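Local coordinates for protein putative NADPH:quinone oxidoreductase (Ralstonia eutropha, PDB 3IUP) that binds NADPH and probably catalyses the NADPH-dependent reduction of quinones, as a member of the medium-chain dehydrogenase/reductase superfamily, at residues L51-A56 against D355-Y360; E165-R168 against A174-H177; K327-A332 against T336-H341. All coordinates share one frame; numbering follows the deposited sequence.

Overall arrangement
Contact 1 brings residues 51-56, in the GroES-like domain, together with residues 355-360 close to the C-terminus. Contacts 2 and 3 both fall within the long loop that it closes, contact 2 finishing before contact 3 begins. Their centres lie about 31 and 27 Å from that of contact 1, on the other side of the chain's centre, but about 19 Å from each other. Helix 155-169 joins them: its C-terminal part packs on strand 175-177 in contact 2, while Pro157 and Leu161 pack on contact 3. The three thus trace a two-domain architecture, the chain leaving the GroES-like domain, probably the catalytic one, building the nucleotide-binding domain, and returning.

Contact 1 of 3, residues L51-A56 against D355-Y360; sequences LLFGAA and DMIAVY
Phe53 and Tyr360 carry this buried contact, with Ile357 one helical turn before the tyrosine closing the cluster. The far end of the phenylalanine ring touches both other side chains: CZ of Phe53 approaches CG2 of Ile357 at 3.8 Å and OH of Tyr360 at 3.7 Å. A flat aromatic ring is apt here because it meets the isoleucine and the tyrosine at once. The tyrosine oxygen lies at the edge of the phenylalanine ring, near its plane. Ile357 runs past Phe53 in the opposite direction, its CD1 reaching CE1 of Phe53 at 4.0 Å; being branched, it touches the ring with two arms.

Tyr360 holds CG between its backbone N and carbonyl carbon (chi1 72°), which folds the ring back across its own helix and lays one face against CA of Ile357. The hydroxyl is satisfied by a hydrogen bond to the carbonyl oxygen of Val351, which explains how a polar tip can sit among apolar groups. Leu52, an aliphatic filler, adds CD2 at the edge of the tyrosine ring, 3.8 Å from OH of Tyr360.

Behind Phe53 the helix stops. Gly54 has phi 56°, a region glycine enters without strain, and starts the bend of a type II' beta turn closed by Ala56 N to Phe53 O at 3.0 Å. Leu20 of strand 17-26 packs on both Leu52 and Phe53. The arrangement is apolar helix-end packing between the GroES-like domain, by family probably the catalytic one, and the C-terminal part of the chain, as in the medium-chain dehydrogenase/reductase fold.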
loop_
_atom_site.group_PDB
_atom_site.type_symbol
_atom_site.label_atom_id
_atom_site.label_comp_id
_atom_site.label_asym_id
_atom_site.label_seq_id
_atom_site.Cartn_x
_atom_site.Cartn_y
_atom_site.Cartn_z
ATOM N N LEU A 51 -15.368 -11.165 -15.644
ATOM C CA LEU A 51 -15.600 -12.617 -15.758
ATOM C C LEU A 51 -16.139 -12.987 -17.123
ATOM O O LEU A 51 -15.724 -13.977 -17.743
ATOM C CB LEU A 51 -16.547 -13.065 -14.647
ATOM C CG LEU A 51 -16.803 -14.561 -14.599
ATOM C CD1 LEU A 51 -15.477 -15.351 -14.368
ATOM C CD2 LEU A 51 -17.865 -14.839 -13.504
ATOM N N LEU A 52 -17.035 -12.166 -17.633
ATOM C CA LEU A 52 -17.670 -12.423 -18.902
ATOM C C LEU A 52 -16.653 -12.572 -20.056
ATOM O O LEU A 52 -16.712 -13.517 -20.849
ATOM C CB LEU A 52 -18.672 -11.307 -19.177
ATOM C CG LEU A 52 -19.524 -11.366 -20.430
ATOM C CD1 LEU A 52 -20.407 -12.672 -20.459
ATOM C CD2 LEU A 52 -20.388 -10.050 -20.476
ATOM N N PHE A 53 -15.715 -11.642 -20.129
ATOM C CA PHE A 53 -14.774 -11.592 -21.245
ATOM C C PHE A 53 -13.400 -12.086 -20.871
ATOM O O PHE A 53 -12.567 -12.289 -21.740
ATOM C CB PHE A 53 -14.671 -10.153 -21.780
ATOM C CG PHE A 53 -15.983 -9.586 -22.210
ATOM C CD1 PHE A 53 -16.766 -10.260 -23.105
ATOM C CD2 PHE A 53 -16.411 -8.323 -21.746
ATOM C CE1 PHE A 53 -17.986 -9.752 -23.513
ATOM C CE2 PHE A 53 -17.632 -7.804 -22.160
ATOM C CZ PHE A 53 -18.403 -8.509 -23.040
ATOM N N GLY A 54 -13.138 -12.214 -19.587
ATOM C CA GLY A 54 -11.811 -12.618 -19.131
ATOM C C GLY A 54 -10.737 -11.674 -19.665
ATOM O O GLY A 54 -10.970 -10.474 -19.857
ATOM N N ALA A 55 -9.564 -12.235 -19.938
ATOM C CA ALA A 55 -8.461 -11.484 -20.553
ATOM C C ALA A 55 -8.558 -11.497 -22.057
ATOM O O ALA A 55 -7.552 -11.238 -22.729
ATOM C CB ALA A 55 -7.108 -12.079 -20.092
ATOM N N ALA A 56 -9.730 -11.784 -22.637
ATOM C CA ALA A 56 -9.849 -11.809 -24.083
ATOM C C ALA A 56 -9.601 -10.404 -24.637
ATOM O O ALA A 56 -9.930 -9.388 -24.007
ATOM C CB ALA A 56 -11.175 -12.286 -24.554
ATOM N N ASP A 355 -22.655 -5.376 -31.134
ATOM C CA ASP A 355 -23.088 -3.962 -31.126
ATOM C C ASP A 355 -23.409 -3.488 -29.722
ATOM O O ASP A 355 -23.067 -2.354 -29.355
ATOM C CB ASP A 355 -24.327 -3.748 -32.030
ATOM C CG ASP A 355 -24.041 -3.962 -33.537
ATOM O OD1 ASP A 355 -22.891 -3.791 -34.017
ATOM O OD2 ASP A 355 -25.008 -4.310 -34.259
HETATM N N MSE A 356 -24.010 -4.371 -28.908
HETATM C CA MSE A 356 -24.337 -4.028 -27.541
HETATM C C MSE A 356 -23.065 -4.044 -26.714
HETATM O O MSE A 356 -22.839 -3.152 -25.896
HETATM C CB MSE A 356 -25.391 -4.996 -26.955
HETATM C CG MSE A 356 -26.675 -5.136 -27.762
HETATM SE SE MSE A 356 -27.729 -3.624 -27.312
HETATM C CE MSE A 356 -29.451 -4.267 -27.985
ATOM N N ILE A 357 -22.227 -5.063 -26.932
ATOM C CA ILE A 357 -20.931 -5.196 -26.252
ATOM C C ILE A 357 -20.093 -3.919 -26.404
ATOM O O ILE A 357 -19.533 -3.382 -25.429
ATOM C CB ILE A 357 -20.157 -6.451 -26.773
ATOM C CG1 ILE A 357 -20.903 -7.745 -26.324
ATOM C CG2 ILE A 357 -18.719 -6.457 -26.249
ATOM C CD1 ILE A 357 -20.274 -9.029 -26.757
ATOM N N ALA A 358 -20.018 -3.444 -27.636
ATOM C CA ALA A 358 -19.273 -2.208 -27.926
ATOM C C ALA A 358 -19.652 -1.024 -27.025
ATOM O O ALA A 358 -18.795 -0.214 -26.683
ATOM C CB ALA A 358 -19.432 -1.828 -29.385
ATOM N N VAL A 359 -20.917 -0.923 -26.609
ATOM C CA VAL A 359 -21.318 0.133 -25.673
ATOM C C VAL A 359 -21.093 -0.211 -24.229
ATOM O O VAL A 359 -20.407 0.513 -23.504
ATOM C CB VAL A 359 -22.793 0.520 -25.906
ATOM C CG1 VAL A 359 -23.232 1.645 -24.948
ATOM C CG2 VAL A 359 -22.998 0.849 -27.382
ATOM N N TYR A 360 -21.623 -1.348 -23.775
ATOM C CA TYR A 360 -21.592 -1.599 -22.369
ATOM C C TYR A 360 -20.176 -1.864 -21.835
ATOM O O TYR A 360 -19.860 -1.553 -20.683
ATOM C CB TYR A 360 -22.644 -2.649 -21.988
ATOM C CG TYR A 360 -22.446 -4.106 -22.374
ATOM C CD1 TYR A 360 -21.501 -4.891 -21.730
ATOM C CD2 TYR A 360 -23.306 -4.714 -23.274
ATOM C CE1 TYR A 360 -21.362 -6.257 -22.040
ATOM C CE2 TYR A 360 -23.221 -6.069 -23.561
ATOM C CZ TYR A 360 -22.224 -6.838 -22.938
ATOM O OH TYR A 360 -22.124 -8.172 -23.239
#

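Contact 2 of 3, residues E165-R168 against A174-H177; sequences ETMR and ALVH. With ACT (acetate ion), chain H; ACT (acetate ion), chain I.
Met167, present as selenomethionine, reaches across to the backbone of Ala174 and the side chain of Leu175. Its SE atom rests 3.7 Å from CA of Ala174 and 3.9 Å from CD2 of Leu175, a van der Waals contact with main chain and methyl. The side chain leaves the helix stretched, CG anti to the backbone N, and bends at its last torsion. This puts the large, polarisable selenium, standing in for the sulfur of methionine, against both residues while the terminal methyl turns aside. Ala174 is small and its CB points away, which lets the selenium lie against its main chain.

Arg168, next along the helix, turns outward, and two acetate ions, probably from the crystallisation liquor, lie at its guanidinium edge. Atom O of the chain I acetate accepts from both NH1 of Arg168 (3.0 Å, 150°) and NH2 of Arg168 (3.1 Å, 145°), a grip for which a planar, multi-donor group is well made. The link from NH1 to the chain H acetate is weak, bent to 127°.

Farther out, Leu175 also packs on Cys192 of helix 183-195, and Ile243 on the neighbouring strand touches both Met167 and Leu175. Backbone hydrogen bonds hold Leu175 to Lys198 and Val200, and Val176 to Ile243 and Phe245. Glu165 forms a salt bridge to Arg322 of helix 320-332.

A helix leading through a short loop into a central strand of a parallel sheet, with helices packed against it, is the start of a Rossmann-type nucleotide-binding domain.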
loop_
_atom_site.group_PDB
_atom_site.type_symbol
_atom_site.label_atom_id
_atom_site.label_comp_id
_atom_site.label_asym_id
_atom_site.label_seq_id
_atom_site.Cartn_x
_atom_site.Cartn_y
_atom_site.Cartn_z
ATOM N N GLU A 165 -17.817 2.991 6.124
ATOM C CA GLU A 165 -17.482 2.087 7.241
ATOM C C GLU A 165 -15.965 1.923 7.456
ATOM O O GLU A 165 -15.485 2.039 8.573
ATOM C CB GLU A 165 -18.155 0.738 7.043
ATOM C CG GLU A 165 -18.123 -0.150 8.323
ATOM C CD GLU A 165 -19.331 0.119 9.231
ATOM O OE1 GLU A 165 -20.101 1.061 8.987
ATOM O OE2 GLU A 165 -19.491 -0.634 10.208
ATOM N N THR A 166 -15.227 1.658 6.391
ATOM C CA THR A 166 -13.800 1.577 6.417
ATOM C C THR A 166 -13.138 2.864 6.880
ATOM O O THR A 166 -12.251 2.799 7.678
ATOM C CB THR A 166 -13.222 1.206 5.018
ATOM O OG1 THR A 166 -13.759 -0.058 4.580
ATOM C CG2 THR A 166 -11.728 1.062 5.058
HETATM N N MSE A 167 -13.572 4.008 6.356
HETATM C CA MSE A 167 -13.113 5.306 6.824
HETATM C C MSE A 167 -13.159 5.404 8.363
HETATM O O MSE A 167 -12.154 5.739 9.043
HETATM C CB MSE A 167 -14.021 6.373 6.220
HETATM C CG MSE A 167 -13.706 7.786 6.591
HETATM SE SE MSE A 167 -15.159 9.005 6.067
HETATM C CE MSE A 167 -16.313 8.654 7.561
ATOM N N ARG A 168 -14.332 5.114 8.901
ATOM C CA ARG A 168 -14.527 5.128 10.348
ATOM C C ARG A 168 -13.702 4.096 11.098
ATOM O O ARG A 168 -13.098 4.419 12.109
ATOM C CB ARG A 168 -15.988 4.935 10.661
ATOM C CG ARG A 168 -16.826 6.158 10.328
ATOM C CD ARG A 168 -18.266 5.862 10.323
ATOM N NE ARG A 168 -19.015 7.110 10.192
ATOM C CZ ARG A 168 -20.251 7.196 9.729
ATOM N NH1 ARG A 168 -20.932 6.107 9.382
ATOM N NH2 ARG A 168 -20.817 8.384 9.629
ATOM N N ALA A 174 -12.968 11.895 6.961
ATOM C CA ALA A 174 -13.517 12.254 5.652
ATOM C C ALA A 174 -12.805 11.452 4.581
ATOM O O ALA A 174 -11.757 10.852 4.834
ATOM C CB ALA A 174 -13.358 13.763 5.394
ATOM N N LEU A 175 -13.371 11.424 3.382
ATOM C CA LEU A 175 -12.833 10.599 2.340
ATOM C C LEU A 175 -12.819 11.220 0.938
ATOM O O LEU A 175 -13.465 12.222 0.647
ATOM C CB LEU A 175 -13.532 9.216 2.329
ATOM C CG LEU A 175 -14.882 9.154 1.705
ATOM C CD1 LEU A 175 -15.454 7.698 1.669
ATOM C CD2 LEU A 175 -15.847 10.060 2.387
ATOM N N VAL A 176 -12.014 10.610 0.105
ATOM C CA VAL A 176 -11.880 10.889 -1.307
ATOM C C VAL A 176 -12.361 9.696 -2.127
ATOM O O VAL A 176 -12.059 8.516 -1.798
ATOM C CB VAL A 176 -10.451 11.160 -1.612
ATOM C CG1 VAL A 176 -10.216 11.544 -3.174
ATOM C CG2 VAL A 176 -9.882 12.251 -0.647
ATOM N N HIS A 177 -13.028 9.972 -3.255
ATOM C CA HIS A 177 -13.485 8.917 -4.142
ATOM C C HIS A 177 -13.239 9.322 -5.599
ATOM O O HIS A 177 -13.591 10.423 -5.986
ATOM C CB HIS A 177 -14.954 8.595 -3.888
ATOM C CG HIS A 177 -15.468 7.462 -4.707
ATOM N ND1 HIS A 177 -16.585 7.567 -5.498
ATOM C CD2 HIS A 177 -14.951 6.229 -4.944
ATOM C CE1 HIS A 177 -16.770 6.424 -6.139
ATOM N NE2 HIS A 177 -15.781 5.605 -5.846
HETATM C C ACT H . -21.757 3.377 7.674
HETATM O O ACT H . -22.938 3.777 8.002
HETATM O OXT ACT H . -20.730 3.757 8.343
HETATM C CH3 ACT H . -21.568 2.427 6.542
HETATM C C ACT I . -24.324 7.452 9.463
HETATM O O ACT I . -23.477 7.372 8.529
HETATM O OXT ACT I . -24.054 8.282 10.372
HETATM C CH3 ACT I . -25.573 6.615 9.496
#

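Contact 3 of 3, residues K327-A332 against T336-H341; sequences KQRVVA and TTFASH
This is an apolar helix-to-loop contact, formed where the chain turns back on helix 320-332 before strand 344-347, and it is built round one aromatic ring, that of Phe338. Val330 places CG2 over the middle of a face: the CH-pi contact spans 4.2 Å from CG2 of Val330 to the centroid of the Phe338 ring and lies just 7° off the ring normal. CG2 of Thr337 covers the centre of the opposite face. A flat, wide side chain thus fits between two methyl groups, one supplied by each of its beta-branched neighbours.

Phe338 has CG anti to its carbonyl carbon (chi1 -63°), which directs the ring to the helix surface, where CD2 of Phe338 comes within 3.7 Å of CA of Val330. The Arg329 and Phe338 side chains cross at about a right angle, touching through the aliphatic part of the arginine, CG of Arg329 to CE2 of Phe338 at 4.1 Å, with the guanidinium plane turned 79° from that of the ring. The loop is shaped by a type I beta turn from Thr336 to Ala339.

Pro157 and Leu161 of helix 155-169 pack on both Val330 and Phe338, and Ile191 of helix 183-195 touches the ring.

Arginine can do two jobs here: its methylenes lie by the ring while its charge reaches Asp195 through NH1 and Glu333 through NE. Glu333 also accepts a hydrogen bond from OG1 of Thr337, so one carboxylate ties helix end to loop. Dispersion, including the CH-pi contact, therefore seats the ring, whereas the flanking arginine is probably fixed by these two carboxylates, neither of which belongs to 327-332 or 336-341.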
loop_
_atom_site.group_PDB
_atom_site.type_symbol
_atom_site.label_atom_id
_atom_site.label_comp_id
_atom_site.label_asym_id
_atom_site.label_seq_id
_atom_site.Cartn_x
_atom_site.Cartn_y
_atom_site.Cartn_z
ATOM N N LYS A 327 -27.427 -3.579 4.902
ATOM C CA LYS A 327 -28.466 -4.019 3.948
ATOM C C LYS A 327 -29.851 -3.419 4.243
ATOM O O LYS A 327 -30.586 -3.052 3.328
ATOM C CB LYS A 327 -28.521 -5.528 3.882
ATOM C CG LYS A 327 -27.359 -6.077 3.168
ATOM C CD LYS A 327 -27.366 -7.564 2.976
ATOM C CE LYS A 327 -27.242 -8.323 4.264
ATOM N NZ LYS A 327 -26.777 -9.705 3.949
ATOM N N GLN A 328 -30.199 -3.312 5.515
ATOM C CA GLN A 328 -31.446 -2.678 5.902
ATOM C C GLN A 328 -31.522 -1.205 5.489
ATOM O O GLN A 328 -32.562 -0.735 5.038
ATOM C CB GLN A 328 -31.634 -2.811 7.403
ATOM C CG GLN A 328 -31.813 -4.259 7.860
ATOM C CD GLN A 328 -32.005 -4.359 9.376
ATOM O OE1 GLN A 328 -31.063 -4.159 10.157
ATOM N NE2 GLN A 328 -33.226 -4.672 9.794
ATOM N N ARG A 329 -30.408 -0.482 5.606
ATOM C CA ARG A 329 -30.384 0.886 5.115
ATOM C C ARG A 329 -30.542 0.957 3.589
ATOM O O ARG A 329 -31.219 1.847 3.056
ATOM C CB ARG A 329 -29.116 1.622 5.542
ATOM C CG ARG A 329 -29.079 2.990 4.870
ATOM C CD ARG A 329 -28.055 3.876 5.411
ATOM N NE ARG A 329 -28.137 5.155 4.733
ATOM C CZ ARG A 329 -27.252 6.113 4.902
ATOM N NH1 ARG A 329 -26.196 5.901 5.688
ATOM N NH2 ARG A 329 -27.411 7.263 4.260
ATOM N N VAL A 330 -29.918 0.024 2.873
ATOM C CA VAL A 330 -30.069 -0.008 1.418
ATOM C C VAL A 330 -31.577 -0.175 1.058
ATOM O O VAL A 330 -32.109 0.553 0.218
ATOM C CB VAL A 330 -29.190 -1.111 0.747
ATOM C CG1 VAL A 330 -29.498 -1.204 -0.725
ATOM C CG2 VAL A 330 -27.666 -0.834 0.961
ATOM N N VAL A 331 -32.251 -1.105 1.713
ATOM C CA VAL A 331 -33.684 -1.326 1.454
ATOM C C VAL A 331 -34.489 -0.057 1.748
ATOM O O VAL A 331 -35.329 0.346 0.946
ATOM C CB VAL A 331 -34.226 -2.567 2.200
ATOM C CG1 VAL A 331 -35.815 -2.559 2.241
ATOM C CG2 VAL A 331 -33.646 -3.840 1.542
ATOM N N ALA A 332 -34.162 0.614 2.854
ATOM C CA ALA A 332 -34.878 1.798 3.284
ATOM C C ALA A 332 -34.728 2.970 2.312
ATOM O O ALA A 332 -35.608 3.803 2.234
ATOM C CB ALA A 332 -34.400 2.212 4.696
ATOM N N THR A 336 -33.909 6.226 -3.368
ATOM C CA THR A 336 -33.389 7.559 -3.163
ATOM C C THR A 336 -31.871 7.490 -3.142
ATOM O O THR A 336 -31.254 7.531 -4.191
ATOM C CB THR A 336 -33.998 8.177 -1.914
ATOM O OG1 THR A 336 -33.727 7.347 -0.790
ATOM C CG2 THR A 336 -35.520 8.326 -2.101
ATOM N N THR A 337 -31.274 7.330 -1.972
ATOM C CA THR A 337 -29.806 7.292 -1.864
ATOM C C THR A 337 -29.158 6.248 -2.792
ATOM O O THR A 337 -28.131 6.506 -3.403
ATOM C CB THR A 337 -29.419 6.958 -0.447
ATOM O OG1 THR A 337 -30.153 7.796 0.439
ATOM C CG2 THR A 337 -27.908 7.107 -0.240
ATOM N N PHE A 338 -29.799 5.095 -2.921
ATOM C CA PHE A 338 -29.190 3.974 -3.622
ATOM C C PHE A 338 -29.778 3.743 -5.000
ATOM O O PHE A 338 -29.583 2.678 -5.588
ATOM C CB PHE A 338 -29.248 2.753 -2.717
ATOM C CG PHE A 338 -28.466 2.933 -1.469
ATOM C CD1 PHE A 338 -27.074 2.923 -1.500
ATOM C CD2 PHE A 338 -29.090 3.188 -0.270
ATOM C CE1 PHE A 338 -26.344 3.129 -0.343
ATOM C CE2 PHE A 338 -28.354 3.393 0.883
ATOM C CZ PHE A 338 -26.979 3.367 0.839
ATOM N N ALA A 339 -30.442 4.750 -5.562
ATOM C CA ALA A 339 -30.959 4.640 -6.930
ATOM C C ALA A 339 -29.812 4.376 -7.933
ATOM O O ALA A 339 -28.687 4.905 -7.770
ATOM C CB ALA A 339 -31.741 5.915 -7.324
ATOM N N SER A 340 -30.081 3.515 -8.920
ATOM C CA SER A 340 -29.171 3.255 -10.051
ATOM C C SER A 340 -29.816 3.587 -11.389
ATOM O O SER A 340 -30.929 3.146 -11.658
ATOM C CB SER A 340 -28.806 1.778 -10.130
ATOM O OG SER A 340 -28.040 1.367 -9.040
ATOM N N HIS A 341 -29.064 4.267 -12.252
ATOM C CA HIS A 341 -29.519 4.540 -13.621
ATOM C C HIS A 341 -28.947 3.516 -14.598
ATOM O O HIS A 341 -27.762 3.190 -14.518
ATOM C CB HIS A 341 -29.049 5.930 -14.067
ATOM C CG HIS A 341 -29.291 6.207 -15.524
ATOM N ND1 HIS A 341 -30.550 6.502 -16.023
ATOM C CD2 HIS A 341 -28.443 6.237 -16.587
ATOM C CE1 HIS A 341 -30.465 6.692 -17.332
ATOM N NE2 HIS A 341 -29.202 6.533 -17.700
#